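Local coordinates for protein beta-glucuronidase (uncultured Clostridium sp., PDB 6U7J) that hydrolyses beta-glucuronides as a family 2 glycosidase of a gut microbe, releasing the glucuronic acid and probably reactivating estrogens from their conjugates, at residues B[36-39]-B[40-44]; B[399-402]-B[403-406]; B[527-530]-B[531-535]. All blocks are in the same frame, centred on the assembly; numbering follows the deposited sequence.

Contact 1: residues B[36-39]-B[40-44]; sequences YKQG and FEEKW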
loop_
_atom_site.group_PDB
_atom_site.type_symbol
_atom_site.label_atom_id
_atom_site.label_comp_id
_atom_site.label_asym_id
_atom_site.label_seq_id
_atom_site.Cartn_x
_atom_site.Cartn_y
_atom_site.Cartn_z
ATOM N N TYR B 36 11.029 -37.836 -9.134
ATOM C CA TYR B 36 10.161 -37.984 -10.298
ATOM C C TYR B 36 9.522 -39.371 -10.338
ATOM O O TYR B 36 10.223 -40.389 -10.356
ATOM C CB TYR B 36 10.950 -37.725 -11.578
ATOM C CG TYR B 36 10.080 -37.716 -12.810
ATOM C CD1 TYR B 36 8.925 -36.944 -12.858
ATOM C CD2 TYR B 36 10.407 -38.481 -13.924
ATOM C CE1 TYR B 36 8.113 -36.932 -13.990
ATOM C CE2 TYR B 36 9.599 -38.477 -15.066
ATOM C CZ TYR B 36 8.451 -37.704 -15.091
ATOM O OH TYR B 36 7.642 -37.698 -16.217
ATOM N N LYS B 37 8.186 -39.394 -10.315
ATOM C CA LYS B 37 7.351 -40.588 -10.439
ATOM C C LYS B 37 7.492 -41.562 -9.261
ATOM O O LYS B 37 7.164 -42.743 -9.399
ATOM C CB LYS B 37 7.618 -41.308 -11.770
ATOM C CG LYS B 37 7.060 -40.550 -12.985
ATOM C CD LYS B 37 7.063 -41.404 -14.252
ATOM C CE LYS B 37 8.474 -41.890 -14.582
ATOM N NZ LYS B 37 8.499 -43.035 -15.547
ATOM N N GLN B 38 7.919 -41.080 -8.086
ATOM C CA GLN B 38 8.079 -41.953 -6.925
ATOM C C GLN B 38 6.813 -42.747 -6.632
ATOM O O GLN B 38 6.870 -43.958 -6.394
ATOM C CB GLN B 38 8.474 -41.142 -5.695
ATOM C CG GLN B 38 8.494 -41.987 -4.421
ATOM C CD GLN B 38 8.954 -41.200 -3.215
ATOM O OE1 GLN B 38 8.836 -39.973 -3.179
ATOM N NE2 GLN B 38 9.496 -41.897 -2.224
ATOM N N GLY B 39 5.653 -42.080 -6.654
ATOM C CA GLY B 39 4.405 -42.770 -6.352
ATOM C C GLY B 39 4.128 -43.944 -7.276
ATOM O O GLY B 39 3.648 -44.994 -6.835
ATOM N N PHE B 40 4.394 -43.776 -8.573
ATOM C CA PHE B 40 4.189 -44.874 -9.512
ATOM C C PHE B 40 5.214 -45.972 -9.279
ATOM O O PHE B 40 4.880 -47.164 -9.309
ATOM C CB PHE B 40 4.279 -44.382 -10.959
ATOM C CG PHE B 40 3.242 -43.362 -11.331
ATOM C CD1 PHE B 40 1.900 -43.607 -11.129
ATOM C CD2 PHE B 40 3.621 -42.150 -11.891
ATOM C CE1 PHE B 40 0.943 -42.656 -11.472
ATOM C CE2 PHE B 40 2.674 -41.195 -12.241
ATOM C CZ PHE B 40 1.332 -41.445 -12.029
ATOM N N GLU B 41 6.467 -45.586 -9.047
ATOM C CA GLU B 41 7.529 -46.571 -8.898
ATOM C C GLU B 41 7.352 -47.383 -7.623
ATOM O O GLU B 41 7.586 -48.598 -7.617
ATOM C CB GLU B 41 8.892 -45.873 -8.917
ATOM C CG GLU B 41 9.304 -45.431 -10.320
ATOM C CD GLU B 41 10.796 -45.181 -10.459
ATOM O OE1 GLU B 41 11.557 -45.508 -9.515
ATOM O OE2 GLU B 41 11.205 -44.653 -11.521
ATOM N N GLU B 42 6.924 -46.741 -6.543
ATOM C CA GLU B 42 6.699 -47.424 -5.282
ATOM C C GLU B 42 5.273 -47.926 -5.146
ATOM O O GLU B 42 4.909 -48.449 -4.083
ATOM C CB GLU B 42 7.072 -46.492 -4.125
ATOM C CG GLU B 42 8.521 -46.046 -4.230
ATOM C CD GLU B 42 9.006 -45.269 -3.015
ATOM O OE1 GLU B 42 8.248 -45.165 -2.028
ATOM O OE2 GLU B 42 10.140 -44.747 -3.063
ATOM N N LYS B 43 4.470 -47.773 -6.202
ATOM C CA LYS B 43 3.103 -48.270 -6.267
ATOM C C LYS B 43 2.311 -47.852 -5.036
ATOM O O LYS B 43 1.658 -48.666 -4.376
ATOM C CB LYS B 43 3.094 -49.787 -6.476
ATOM C CG LYS B 43 3.897 -50.157 -7.724
ATOM C CD LYS B 43 3.350 -51.343 -8.497
ATOM C CE LYS B 43 4.475 -52.023 -9.270
ATOM N NZ LYS B 43 3.973 -52.968 -10.322
ATOM N N TRP B 44 2.357 -46.541 -4.759
ATOM C CA TRP B 44 1.679 -45.973 -3.602
ATOM C C TRP B 44 0.194 -46.255 -3.627
ATOM O O TRP B 44 -0.441 -46.315 -2.567
ATOM C CB TRP B 44 1.896 -44.458 -3.546
ATOM C CG TRP B 44 3.201 -44.049 -2.982
ATOM C CD1 TRP B 44 4.169 -44.866 -2.462
ATOM C CD2 TRP B 44 3.699 -42.711 -2.874
ATOM N NE1 TRP B 44 5.249 -44.115 -2.054
ATOM C CE2 TRP B 44 4.983 -42.789 -2.291
ATOM C CE3 TRP B 44 3.186 -41.456 -3.214
ATOM C CZ2 TRP B 44 5.759 -41.649 -2.034
ATOM C CZ3 TRP B 44 3.958 -40.331 -2.972
ATOM C CH2 TRP B 44 5.230 -40.435 -2.382
#
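The one-turn helix 38-41 of the sugar-binding domain holds this contact, where Gly39 and Gln38 meet Trp44 within the Schellman motif that ends it. Lys37 is the N-cap residue. Its carbonyl O accepts the N-H of Glu41 at 2.9 Å. Gln38 O takes Glu42 N in the same way. Lys43 has positive phi and turns the chain out of the helix. Trp44 N then bonds back to Gly39 O at 2.9 Å, in the carbonyl plane. With the weak bond from Lys43 N to Phe40 O, it closes the helix.

The return brings the indole over Gly39. Gly39 CA lies over one face of the six-membered ring, 3.9 Å from its centroid, in a CH-pi contact. Gln38 runs beside it with CG anti to the backbone N (chi1 173°) and the chain extended. Its CD comes to 3.4 Å from Trp44 CZ2, with the amide tilted 42° from the ring.

Gln38 NE2 gives a hydrogen bond of 3.0 Å to Glu42 OE2. It meets this oxygen from above the carboxylate plane. The other oxygen, Glu42 OE1, receives Trp44 NE1 at 3.2 Å, again from above the plane. Gln38 OE1 is bonded to Asn34 N, and Tyr35 OH also bonds Glu42 OE2. On another side of the turn, Lys37 CG sits at the edge of the Phe40 ring, 3.9 Å from CD2. Trp78 meets both Phe40 and Trp44 edge-to-face.

Both Glu42 oxygens are therefore engaged. The carboxylate ties the amide and the indole N-H together, and these bonds limit the rotation of all three groups.

Contact 2: residues B[399-402]-B[403-406]; sequences LYQR and DKNH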
loop_
_atom_site.group_PDB
_atom_site.type_symbol
_atom_site.label_atom_id
_atom_site.label_comp_id
_atom_site.label_asym_id
_atom_site.label_seq_id
_atom_site.Cartn_x
_atom_site.Cartn_y
_atom_site.Cartn_z
ATOM N N LEU B 399 -14.307 -29.848 -25.931
ATOM C CA LEU B 399 -14.936 -28.566 -25.599
ATOM C C LEU B 399 -16.296 -28.432 -26.274
ATOM O O LEU B 399 -17.276 -28.041 -25.627
ATOM C CB LEU B 399 -14.037 -27.389 -25.997
ATOM C CG LEU B 399 -14.654 -26.028 -25.655
ATOM C CD1 LEU B 399 -15.009 -25.910 -24.182
ATOM C CD2 LEU B 399 -13.715 -24.923 -26.041
ATOM N N TYR B 400 -16.382 -28.782 -27.566
ATOM C CA TYR B 400 -17.666 -28.719 -28.265
ATOM C C TYR B 400 -18.699 -29.616 -27.595
ATOM O O TYR B 400 -19.836 -29.198 -27.352
ATOM C CB TYR B 400 -17.501 -29.099 -29.742
ATOM C CG TYR B 400 -18.835 -29.190 -30.461
ATOM C CD1 TYR B 400 -19.532 -28.043 -30.815
ATOM C CD2 TYR B 400 -19.421 -30.435 -30.741
ATOM C CE1 TYR B 400 -20.773 -28.123 -31.451
ATOM C CE2 TYR B 400 -20.658 -30.528 -31.362
ATOM C CZ TYR B 400 -21.329 -29.373 -31.720
ATOM O OH TYR B 400 -22.547 -29.464 -32.352
ATOM N N GLN B 401 -18.320 -30.848 -27.256
ATOM C CA GLN B 401 -19.299 -31.744 -26.649
ATOM C C GLN B 401 -19.818 -31.182 -25.334
ATOM O O GLN B 401 -21.006 -31.322 -25.014
ATOM C CB GLN B 401 -18.693 -33.135 -26.433
ATOM C CG GLN B 401 -18.738 -34.027 -27.674
ATOM C CD GLN B 401 -20.152 -34.431 -28.036
ATOM O OE1 GLN B 401 -20.633 -34.115 -29.123
ATOM N NE2 GLN B 401 -20.834 -35.117 -27.119
ATOM N N ARG B 402 -18.944 -30.543 -24.551
ATOM C CA ARG B 402 -19.386 -30.007 -23.268
ATOM C C ARG B 402 -20.266 -28.769 -23.435
ATOM O O ARG B 402 -21.280 -28.628 -22.741
ATOM C CB ARG B 402 -18.176 -29.691 -22.384
ATOM C CG ARG B 402 -18.524 -29.519 -20.900
ATOM C CD ARG B 402 -17.390 -28.866 -20.145
ATOM N NE ARG B 402 -17.292 -27.436 -20.453
ATOM C CZ ARG B 402 -16.535 -26.572 -19.785
ATOM N NH1 ARG B 402 -15.785 -26.981 -18.748
ATOM N NH2 ARG B 402 -16.520 -25.294 -20.157
ATOM N N ASP B 403 -19.905 -27.851 -24.337
ATOM C CA ASP B 403 -20.540 -26.533 -24.346
ATOM C C ASP B 403 -21.457 -26.268 -25.547
ATOM O O ASP B 403 -21.999 -25.156 -25.659
ATOM C CB ASP B 403 -19.455 -25.443 -24.260
ATOM C CG ASP B 403 -18.710 -25.438 -22.908
ATOM O OD1 ASP B 403 -18.994 -26.292 -22.026
ATOM O OD2 ASP B 403 -17.822 -24.581 -22.735
ATOM N N LYS B 404 -21.685 -27.258 -26.420
ATOM C CA LYS B 404 -22.403 -27.012 -27.676
ATOM C C LYS B 404 -23.797 -26.452 -27.443
ATOM O O LYS B 404 -24.299 -25.677 -28.263
ATOM C CB LYS B 404 -22.501 -28.303 -28.493
ATOM C CG LYS B 404 -23.105 -29.474 -27.725
ATOM C CD LYS B 404 -22.940 -30.786 -28.458
ATOM C CE LYS B 404 -23.674 -31.893 -27.716
ATOM N NZ LYS B 404 -23.500 -33.222 -28.355
ATOM N N ASN B 405 -24.439 -26.829 -26.347
ATOM C CA ASN B 405 -25.815 -26.430 -26.093
ATOM C C ASN B 405 -25.932 -25.128 -25.314
ATOM O O ASN B 405 -27.048 -24.705 -24.998
ATOM C CB ASN B 405 -26.538 -27.555 -25.359
ATOM C CG ASN B 405 -26.673 -28.798 -26.221
ATOM O OD1 ASN B 405 -26.901 -28.693 -27.427
ATOM N ND2 ASN B 405 -26.517 -29.973 -25.618
ATOM N N HIS B 406 -24.813 -24.481 -25.005
ATOM C CA HIS B 406 -24.845 -23.206 -24.300
ATOM C C HIS B 406 -25.157 -22.054 -25.263
ATOM O O HIS B 406 -24.341 -21.726 -26.130
ATOM C CB HIS B 406 -23.510 -22.956 -23.598
ATOM C CG HIS B 406 -23.327 -23.741 -22.327
ATOM N ND1 HIS B 406 -24.256 -23.739 -21.307
ATOM C CD2 HIS B 406 -22.305 -24.525 -21.901
ATOM C CE1 HIS B 406 -23.823 -24.500 -20.315
ATOM N NE2 HIS B 406 -22.640 -24.986 -20.650
HETATM O O HOH W 1 -23.745 -27.920 -23.571
#
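Arg402 and Asp403, both buried, pair side by side where helix 386-403 of the TIM barrel domain ends. The grip is side-on and nearly coplanar. Arg402 NE reaches Asp403 OD1 at 2.6 Å, and Arg402 NH2 reaches Asp403 OD2 at 3.0 Å on its syn lone pair. Leu399 CD1 packs 3.4 Å from Asp403 OD2.

Lys404 packs closely against Tyr400. Its CB lies over one ring face, 3.7 Å from the centroid. With CG between the backbone N and the carbonyl carbon (chi1 54°), the extended chain carries NZ alongside Gln401, where it bonds OE1 at 3.1 Å. NZ also forms a salt bridge with Asp200, which Gln401 NE2 bonds too, and a hydrogen bond with Ser202.

Against the helix the turn beyond packs more loosely. Asp403 to His406 form a type I beta turn, closed by His406 N on Asp403 O. His406 ND1 bonds Asp353. One water bridges the turn to the helix end, donating to Arg402 O at 2.7 Å and accepting from Asn405 N.

Asp361 places a second carboxylate near Asp403 OD2. The guanidinium would partly offset this like charge, whereas the second carboxylate would tend to raise the pKa of the pair.

Contact 3: residues B[527-530]-B[531-535]; sequences YQKR and CIEEN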
loop_
_atom_site.group_PDB
_atom_site.type_symbol
_atom_site.label_atom_id
_atom_site.label_comp_id
_atom_site.label_asym_id
_atom_site.label_seq_id
_atom_site.Cartn_x
_atom_site.Cartn_y
_atom_site.Cartn_z
ATOM N N TYR B 527 -2.225 6.374 -15.034
ATOM C CA TYR B 527 -1.713 5.948 -16.327
ATOM C C TYR B 527 -2.594 4.858 -16.932
ATOM O O TYR B 527 -2.867 4.870 -18.143
ATOM C CB TYR B 527 -0.266 5.459 -16.202
ATOM C CG TYR B 527 0.356 5.165 -17.541
ATOM C CD1 TYR B 527 1.093 6.133 -18.213
ATOM C CD2 TYR B 527 0.165 3.932 -18.163
ATOM C CE1 TYR B 527 1.649 5.867 -19.464
ATOM C CE2 TYR B 527 0.710 3.658 -19.404
ATOM C CZ TYR B 527 1.447 4.626 -20.052
ATOM O OH TYR B 527 1.987 4.353 -21.287
ATOM N N GLN B 528 -3.048 3.906 -16.112
ATOM C CA GLN B 528 -3.947 2.877 -16.628
ATOM C C GLN B 528 -5.178 3.508 -17.263
ATOM O O GLN B 528 -5.623 3.079 -18.335
ATOM C CB GLN B 528 -4.365 1.920 -15.515
ATOM C CG GLN B 528 -5.085 0.670 -15.994
ATOM C CD GLN B 528 -5.550 -0.219 -14.849
ATOM O OE1 GLN B 528 -6.060 0.262 -13.840
ATOM N NE2 GLN B 528 -5.375 -1.521 -15.007
ATOM N N LYS B 529 -5.731 4.542 -16.624
ATOM C CA LYS B 529 -6.926 5.163 -17.167
ATOM C C LYS B 529 -6.638 5.839 -18.506
ATOM O O LYS B 529 -7.414 5.690 -19.463
ATOM C CB LYS B 529 -7.507 6.154 -16.165
ATOM C CG LYS B 529 -8.819 6.786 -16.623
ATOM C CD LYS B 529 -8.780 8.260 -16.319
ATOM C CE LYS B 529 -10.139 8.939 -16.393
ATOM N NZ LYS B 529 -10.144 9.957 -17.481
ATOM N N ARG B 530 -5.518 6.570 -18.598
ATOM C CA ARG B 530 -5.172 7.287 -19.829
ATOM C C ARG B 530 -4.788 6.314 -20.949
ATOM O O ARG B 530 -5.156 6.516 -22.113
ATOM C CB ARG B 530 -4.021 8.274 -19.570
ATOM C CG ARG B 530 -4.310 9.427 -18.580
ATOM C CD ARG B 530 -5.187 10.499 -19.203
ATOM N NE ARG B 530 -4.507 11.141 -20.330
ATOM C CZ ARG B 530 -4.897 11.035 -21.599
ATOM N NH1 ARG B 530 -5.978 10.327 -21.913
ATOM N NH2 ARG B 530 -4.205 11.637 -22.554
ATOM N N CYS B 531 -4.022 5.272 -20.619
ATOM C CA CYS B 531 -3.642 4.289 -21.622
ATOM C C CYS B 531 -4.878 3.681 -22.288
ATOM O O CYS B 531 -4.931 3.541 -23.517
ATOM C CB CYS B 531 -2.777 3.209 -20.960
ATOM S SG CYS B 531 -2.321 1.807 -21.960
ATOM N N ILE B 532 -5.903 3.364 -21.492
ATOM C CA ILE B 532 -7.122 2.763 -22.024
ATOM C C ILE B 532 -7.941 3.793 -22.810
ATOM O O ILE B 532 -8.491 3.484 -23.871
ATOM C CB ILE B 532 -7.926 2.121 -20.872
ATOM C CG1 ILE B 532 -7.234 0.830 -20.423
ATOM C CG2 ILE B 532 -9.352 1.793 -21.274
ATOM C CD1 ILE B 532 -7.972 0.146 -19.324
ATOM N N GLU B 533 -8.038 5.024 -22.305
ATOM C CA GLU B 533 -8.722 6.086 -23.050
ATOM C C GLU B 533 -8.172 6.254 -24.465
ATOM O O GLU B 533 -8.931 6.388 -25.432
ATOM C CB GLU B 533 -8.570 7.412 -22.321
ATOM C CG GLU B 533 -9.557 7.662 -21.244
ATOM C CD GLU B 533 -9.150 8.872 -20.420
ATOM O OE1 GLU B 533 -8.150 9.561 -20.777
ATOM O OE2 GLU B 533 -9.840 9.149 -19.415
ATOM N N GLU B 534 -6.847 6.335 -24.585
ATOM C CA GLU B 534 -6.233 6.604 -25.877
ATOM C C GLU B 534 -6.451 5.440 -26.833
ATOM O O GLU B 534 -6.735 5.651 -28.020
ATOM C CB GLU B 534 -4.744 6.888 -25.695
ATOM C CG GLU B 534 -4.447 8.235 -25.031
ATOM C CD GLU B 534 -5.136 9.368 -25.753
ATOM O OE1 GLU B 534 -4.884 9.519 -26.964
ATOM O OE2 GLU B 534 -5.941 10.090 -25.129
ATOM N N ASN B 535 -6.328 4.203 -26.337
ATOM C CA ASN B 535 -6.656 3.064 -27.181
ATOM C C ASN B 535 -8.115 3.125 -27.613
ATOM O O ASN B 535 -8.428 2.923 -28.791
ATOM C CB ASN B 535 -6.340 1.752 -26.456
ATOM C CG ASN B 535 -4.859 1.414 -26.500
ATOM O OD1 ASN B 535 -4.298 1.180 -27.572
ATOM N ND2 ASN B 535 -4.207 1.416 -25.335
#
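Arg530 reaches forward along helix 525-540 to Glu533 and Glu534, three and four residues on. Its CB meets little beyond the adjoining peptide. CG stands anti to the carbonyl carbon (chi1 -64°), and bends at chi2 and chi3 fold the rest of the chain along the helix. CD passes Glu533 OE1 at 3.5 Å. NE lies farther from the same oxygen, and CZ is about equally far from it and from Glu534 OE2.

At the tip, NH1 forms two salt bridges. It bonds Glu533 OE1 at 2.6 Å, nearly along the C-O axis of that oxygen. It also bonds Glu534 OE2 at 3.2 Å, from the anti side and close to the guanidinium plane. NH2 adds a weak bond of 3.5 Å to Glu534 OE2. The carboxylate of Glu534 stands almost upright to the guanidinium, their planes 84° apart, while that of Glu533 is turned by 42°. Lys529 brings its amine to the second oxygen of Glu533, but the two ends are modelled too close together, so their placing is doubtful.

The buried side of the helix is different. Tyr527 CE2 touches Cys531 CB at 3.8 Å, and the sulfur lies obliquely to the ring. Tyr527 OH is bonded to Gly472 O and Gly478 N, and Gln528 NE2 to Gly571 O. Ile532 packs on Ile586 of helix 581-592, while Asn535 packs on helix 480-498.

Opposite charges three and four residues apart are the usual spacing for salt bridges along one face of an alpha helix. With buried Tyr527, Cys531 and Ile532 on other faces, this helix is amphipathic. It is the crossover helix of a beta-alpha-beta unit in the TIM barrel, between strands 502-506 and 545-551.

All three contacts are local and touch no other chain of the assembly. Contact 1 belongs to the sugar-binding domain. Contacts 2 and 3 share the TIM barrel domain but sit on different helices, their centres about 36 Å apart. Contact 2 lies nearest the middle of the chain, about 11 Å from its centre, and its ion pair is buried. Contacts 1 and 3 are more peripheral, at about 32 Å and 28 Å. Contact 1 uses aromatic packing and neutral hydrogen-bond donors to close a short turn. Contact 3 places its charges on a partly exposed face of a continuing helix. Contact 2 instead ends a helix, with water in the turn that follows.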